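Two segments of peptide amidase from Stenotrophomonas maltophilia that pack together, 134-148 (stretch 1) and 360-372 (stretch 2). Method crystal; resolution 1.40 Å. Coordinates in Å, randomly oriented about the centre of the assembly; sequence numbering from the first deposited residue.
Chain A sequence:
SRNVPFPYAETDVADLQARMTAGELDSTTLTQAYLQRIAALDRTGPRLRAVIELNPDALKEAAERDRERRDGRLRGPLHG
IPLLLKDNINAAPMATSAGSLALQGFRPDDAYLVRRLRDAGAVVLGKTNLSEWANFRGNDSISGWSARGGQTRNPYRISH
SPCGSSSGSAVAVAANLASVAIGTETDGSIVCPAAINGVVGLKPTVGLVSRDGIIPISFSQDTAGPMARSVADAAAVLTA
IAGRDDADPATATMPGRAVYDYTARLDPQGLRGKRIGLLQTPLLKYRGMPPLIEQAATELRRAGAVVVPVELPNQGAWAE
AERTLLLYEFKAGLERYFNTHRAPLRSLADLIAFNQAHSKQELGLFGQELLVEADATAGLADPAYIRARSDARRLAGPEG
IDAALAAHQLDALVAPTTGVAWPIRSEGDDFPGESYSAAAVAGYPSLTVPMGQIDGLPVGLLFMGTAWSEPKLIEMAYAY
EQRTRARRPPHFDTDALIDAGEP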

# COMPACT_ATOMS: atom_id res chain seq x y z
N ALA A 134 -3.70 -11.03 3.83
CA ALA A 134 -3.35 -10.21 2.67
C ALA A 134 -3.88 -10.81 1.37
O ALA A 134 -3.24 -10.73 0.32
CB ALA A 134 -1.83 -10.02 2.60
N ASN A 135 -5.06 -11.39 1.47
CA ASN A 135 -5.76 -12.02 0.36
C ASN A 135 -5.07 -13.25 -0.23
O ASN A 135 -5.22 -13.54 -1.42
CB ASN A 135 -6.06 -11.01 -0.75
CG ASN A 135 -7.13 -11.50 -1.71
OD1 ASN A 135 -8.07 -12.18 -1.29
ND2 ASN A 135 -7.01 -11.15 -2.98
N PHE A 136 -4.31 -13.97 0.59
CA PHE A 136 -3.68 -15.18 0.09
C PHE A 136 -4.21 -16.36 0.91
O PHE A 136 -3.44 -17.20 1.37
CB PHE A 136 -2.15 -15.12 0.19
CG PHE A 136 -1.46 -16.03 -0.79
CD1 PHE A 136 -1.44 -15.71 -2.14
CD2 PHE A 136 -0.88 -17.22 -0.37
CE1 PHE A 136 -0.85 -16.56 -3.07
CE2 PHE A 136 -0.29 -18.08 -1.29
CZ PHE A 136 -0.27 -17.75 -2.64
N ARG A 137 -5.53 -16.43 1.07
CA ARG A 137 -6.13 -17.51 1.83
C ARG A 137 -6.98 -18.44 0.98
O ARG A 137 -6.77 -19.66 1.01
CB ARG A 137 -6.99 -16.97 2.97
CG ARG A 137 -7.28 -18.02 4.03
CD ARG A 137 -8.40 -17.62 4.96
NE ARG A 137 -9.72 -17.82 4.36
CZ ARG A 137 -10.86 -17.54 4.97
NH1 ARG A 137 -10.84 -17.05 6.20
NH2 ARG A 137 -12.02 -17.77 4.37
N GLY A 138 -7.93 -17.89 0.23
CA GLY A 138 -8.77 -18.75 -0.59
C GLY A 138 -9.26 -18.17 -1.90
O GLY A 138 -8.99 -17.01 -2.22
N ASN A 139 -9.98 -18.99 -2.66
CA ASN A 139 -10.54 -18.57 -3.95
C ASN A 139 -11.84 -17.80 -3.71
O ASN A 139 -12.49 -17.98 -2.68
CB ASN A 139 -10.85 -19.78 -4.85
CG ASN A 139 -9.64 -20.64 -5.12
OD1 ASN A 139 -8.53 -20.14 -5.29
ND2 ASN A 139 -9.85 -21.95 -5.19
N ASP A 140 -12.21 -16.96 -4.67
CA ASP A 140 -13.44 -16.17 -4.57
C ASP A 140 -13.51 -15.39 -3.26
O ASP A 140 -14.57 -15.28 -2.64
CB ASP A 140 -14.68 -17.07 -4.68
CG ASP A 140 -14.69 -17.88 -5.96
OD1 ASP A 140 -14.34 -17.33 -7.02
OD2 ASP A 140 -15.07 -19.07 -5.90
N SER A 141 -12.37 -14.85 -2.84
CA SER A 141 -12.30 -14.08 -1.61
C SER A 141 -13.01 -12.74 -1.76
O SER A 141 -13.26 -12.28 -2.87
CB SER A 141 -10.85 -13.85 -1.23
OG SER A 141 -10.20 -13.11 -2.25
N ILE A 142 -13.33 -12.13 -0.63
CA ILE A 142 -14.00 -10.83 -0.60
C ILE A 142 -12.98 -9.79 -0.15
O ILE A 142 -12.47 -9.84 0.98
CB ILE A 142 -15.19 -10.84 0.37
CG1 ILE A 142 -16.18 -11.94 -0.02
CG2 ILE A 142 -15.88 -9.48 0.36
CD1 ILE A 142 -17.31 -12.13 0.97
N SER A 143 -12.67 -8.84 -1.02
CA SER A 143 -11.70 -7.80 -0.69
C SER A 143 -12.12 -6.98 0.52
O SER A 143 -13.29 -6.58 0.64
CB SER A 143 -11.50 -6.87 -1.89
OG SER A 143 -10.93 -7.56 -2.98
N GLY A 144 -11.18 -6.74 1.41
CA GLY A 144 -11.47 -5.94 2.59
C GLY A 144 -12.14 -6.66 3.74
O GLY A 144 -12.51 -6.02 4.73
N TRP A 145 -12.30 -7.97 3.63
CA TRP A 145 -12.92 -8.74 4.70
C TRP A 145 -11.93 -9.60 5.46
O TRP A 145 -11.03 -10.20 4.88
CB TRP A 145 -14.01 -9.67 4.15
CG TRP A 145 -14.64 -10.51 5.24
CD1 TRP A 145 -15.70 -10.17 6.03
CD2 TRP A 145 -14.18 -11.78 5.71
NE1 TRP A 145 -15.92 -11.15 6.98
CE2 TRP A 145 -15.00 -12.15 6.81
CE3 TRP A 145 -13.14 -12.65 5.33
CZ2 TRP A 145 -14.82 -13.34 7.52
CZ3 TRP A 145 -12.96 -13.84 6.04
CH2 TRP A 145 -13.80 -14.17 7.12
N SER A 146 -12.11 -9.66 6.78
CA SER A 146 -11.30 -10.53 7.63
C SER A 146 -12.21 -10.94 8.78
O SER A 146 -13.17 -10.24 9.11
CB SER A 146 -10.04 -9.82 8.15
OG SER A 146 -10.33 -8.88 9.16
N ALA A 147 -11.93 -12.09 9.39
CA ALA A 147 -12.76 -12.57 10.48
C ALA A 147 -12.67 -11.66 11.70
O ALA A 147 -13.67 -11.42 12.38
CB ALA A 147 -12.37 -13.99 10.85
N ARG A 148 -11.48 -11.14 11.98
CA ARG A 148 -11.29 -10.28 13.13
C ARG A 148 -11.73 -8.84 12.91
O ARG A 148 -12.22 -8.19 13.84
CB ARG A 148 -9.82 -10.31 13.56
CG ARG A 148 -9.50 -9.44 14.76
CD ARG A 148 -8.13 -9.78 15.34
NE ARG A 148 -7.78 -8.90 16.46
CZ ARG A 148 -6.95 -7.86 16.37
NH1 ARG A 148 -6.38 -7.56 15.21
NH2 ARG A 148 -6.71 -7.11 17.43
N LYS A 360 -17.13 -21.81 11.29
CA LYS A 360 -18.26 -20.89 11.36
C LYS A 360 -17.84 -19.43 11.28
O LYS A 360 -18.51 -18.62 10.63
CB LYS A 360 -19.05 -21.14 12.65
CG LYS A 360 -20.11 -20.08 12.95
CD LYS A 360 -21.11 -19.93 11.80
CE LYS A 360 -22.10 -18.82 12.09
NZ LYS A 360 -23.04 -18.60 10.95
N GLN A 361 -16.74 -19.08 11.93
CA GLN A 361 -16.26 -17.70 11.93
C GLN A 361 -15.26 -17.38 10.83
O GLN A 361 -15.16 -16.24 10.38
CB GLN A 361 -15.61 -17.36 13.28
CG GLN A 361 -16.53 -17.45 14.49
CD GLN A 361 -16.92 -18.88 14.83
OE1 GLN A 361 -16.07 -19.76 14.90
NE2 GLN A 361 -18.21 -19.10 15.04
N GLU A 362 -14.52 -18.39 10.38
CA GLU A 362 -13.49 -18.19 9.36
C GLU A 362 -13.81 -18.60 7.93
O GLU A 362 -13.37 -17.95 6.98
CB GLU A 362 -12.20 -18.90 9.79
CG GLU A 362 -11.48 -18.27 10.97
CD GLU A 362 -10.77 -16.98 10.60
OE1 GLU A 362 -10.87 -16.55 9.43
OE2 GLU A 362 -10.13 -16.39 11.49
N LEU A 363 -14.56 -19.69 7.75
CA LEU A 363 -14.85 -20.19 6.42
C LEU A 363 -16.31 -20.08 5.98
O LEU A 363 -16.78 -20.91 5.20
CB LEU A 363 -14.39 -21.65 6.32
CG LEU A 363 -12.95 -21.91 6.80
CD1 LEU A 363 -12.67 -23.40 6.77
CD2 LEU A 363 -11.96 -21.16 5.92
N GLY A 364 -17.01 -19.06 6.46
CA GLY A 364 -18.41 -18.89 6.11
C GLY A 364 -18.67 -18.20 4.78
O GLY A 364 -19.68 -18.47 4.14
N LEU A 365 -17.77 -17.31 4.37
CA LEU A 365 -17.93 -16.58 3.11
C LEU A 365 -17.19 -17.24 1.95
O LEU A 365 -17.70 -17.28 0.83
CB LEU A 365 -17.47 -15.14 3.28
CG LEU A 365 -18.26 -14.32 4.31
CD1 LEU A 365 -17.65 -12.93 4.43
CD2 LEU A 365 -19.72 -14.22 3.88
N PHE A 366 -15.99 -17.74 2.22
CA PHE A 366 -15.19 -18.43 1.22
C PHE A 366 -14.20 -19.36 1.93
O PHE A 366 -14.07 -19.30 3.15
CB PHE A 366 -14.46 -17.45 0.29
CG PHE A 366 -13.60 -16.45 0.99
CD1 PHE A 366 -14.15 -15.31 1.57
CD2 PHE A 366 -12.22 -16.64 1.07
CE1 PHE A 366 -13.35 -14.37 2.21
CE2 PHE A 366 -11.41 -15.70 1.71
CZ PHE A 366 -11.97 -14.57 2.28
N GLY A 367 -13.51 -20.20 1.17
CA GLY A 367 -12.59 -21.15 1.77
C GLY A 367 -11.16 -20.73 2.03
O GLY A 367 -10.85 -19.55 2.19
N GLN A 368 -10.28 -21.73 2.08
CA GLN A 368 -8.86 -21.51 2.33
C GLN A 368 -8.02 -22.35 1.37
O GLN A 368 -6.99 -22.91 1.75
CB GLN A 368 -8.52 -21.85 3.79
CG GLN A 368 -8.75 -23.31 4.19
CD GLN A 368 -8.42 -23.56 5.65
OE1 GLN A 368 -7.64 -22.83 6.25
NE2 GLN A 368 -8.99 -24.62 6.22
N GLU A 369 -8.46 -22.39 0.11
CA GLU A 369 -7.79 -23.15 -0.93
C GLU A 369 -6.33 -22.79 -1.18
O GLU A 369 -5.52 -23.66 -1.50
CB GLU A 369 -8.57 -23.04 -2.25
CG GLU A 369 -10.00 -23.54 -2.16
CD GLU A 369 -11.02 -22.45 -1.89
OE1 GLU A 369 -10.66 -21.41 -1.29
OE2 GLU A 369 -12.20 -22.63 -2.27
N LEU A 370 -5.98 -21.51 -1.04
CA LEU A 370 -4.60 -21.10 -1.26
C LEU A 370 -3.70 -21.61 -0.14
O LEU A 370 -2.56 -21.99 -0.38
CB LEU A 370 -4.50 -19.58 -1.41
CG LEU A 370 -5.17 -19.03 -2.67
CD1 LEU A 370 -5.09 -17.52 -2.67
CD2 LEU A 370 -4.49 -19.61 -3.91
N LEU A 371 -4.21 -21.61 1.09
CA LEU A 371 -3.44 -22.12 2.22
C LEU A 371 -3.17 -23.60 1.99
O LEU A 371 -2.06 -24.09 2.18
CB LEU A 371 -4.19 -21.96 3.54
CG LEU A 371 -4.61 -20.56 3.98
CD1 LEU A 371 -5.14 -20.63 5.41
CD2 LEU A 371 -3.42 -19.60 3.91
N VAL A 372 -4.22 -24.32 1.57
CA VAL A 372 -4.12 -25.75 1.32
C VAL A 372 -3.14 -26.06 0.20
O VAL A 372 -2.31 -26.96 0.32
CB VAL A 372 -5.52 -26.33 0.97
CG1 VAL A 372 -5.40 -27.78 0.51
CG2 VAL A 372 -6.42 -26.24 2.20
O HOH W 1 -13.57 -20.27 -1.76
O HOH W 2 -17.34 -15.79 -2.28

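What fills the pocket in stretch 2? The side chain of Arg137, whose CA-to-CB bond points away, yet whose end reaches back into a hollow bounded by the helix end at Glu362 and the loop that follows to Gly367. Leu363 CD2 covers one face of the guanidinium and the Phe366 ring the opposite face, an off-centre cation-pi contact with Arg137 CZ 4.3 Å from the ring centroid of Phe366. Carbonyls line the edge: Arg137 NE and NH2 each donate to Gly367 O at 3.0 Å, and Arg137 NH1 donates to Glu362 O at 2.8 Å. A salt bridge from Arg137 NH1 to Glu362 OE1, 3.3 Å, pairs the guanidinium with a carboxylate at the pocket wall.

What does Phe366 fill in return? Its ring is a bump of stretch 2 that fills a hollow lined by Arg137, Ser141, Ile142 and Trp145, with Arg137 and Ser141 on opposite faces. Ser141 CA sits 3.6 Å from the Phe366 centroid, almost on the ring normal, on the face opposite Arg137 NH2. Trp145 meets the ring obliquely, with Trp145 CE3 3.6 Å from Phe366 CE1. Beside it, Leu365 CD1 lies over the Trp145 face and also touches Ile142 CD1 at 3.6 Å.

Why can the two stretches come so close at Gly138? Gly138 CA is 4.0 Å from Gln368 CA, and there is no room for a side chain: an ideal CB would lie 2.2 Å from Gly367 O and 2.8 Å from Glu369 OE1, both clashes.

How does the start of the second helix meet stretch 1? Arg137 O accepts from Leu371 N at 3.2 Å and, weakly, from Leu370 N at 2.9 Å, so free amides of the first turn are used. Glu369 OE1 accepts from Asn139 N at 2.9 Å, while water 1 bridges Asn139 O, Gly367 N and Glu369 OE2. Leu370 CD1 covers one face of the Phe136 ring, 4.1 Å from Phe136 CD1.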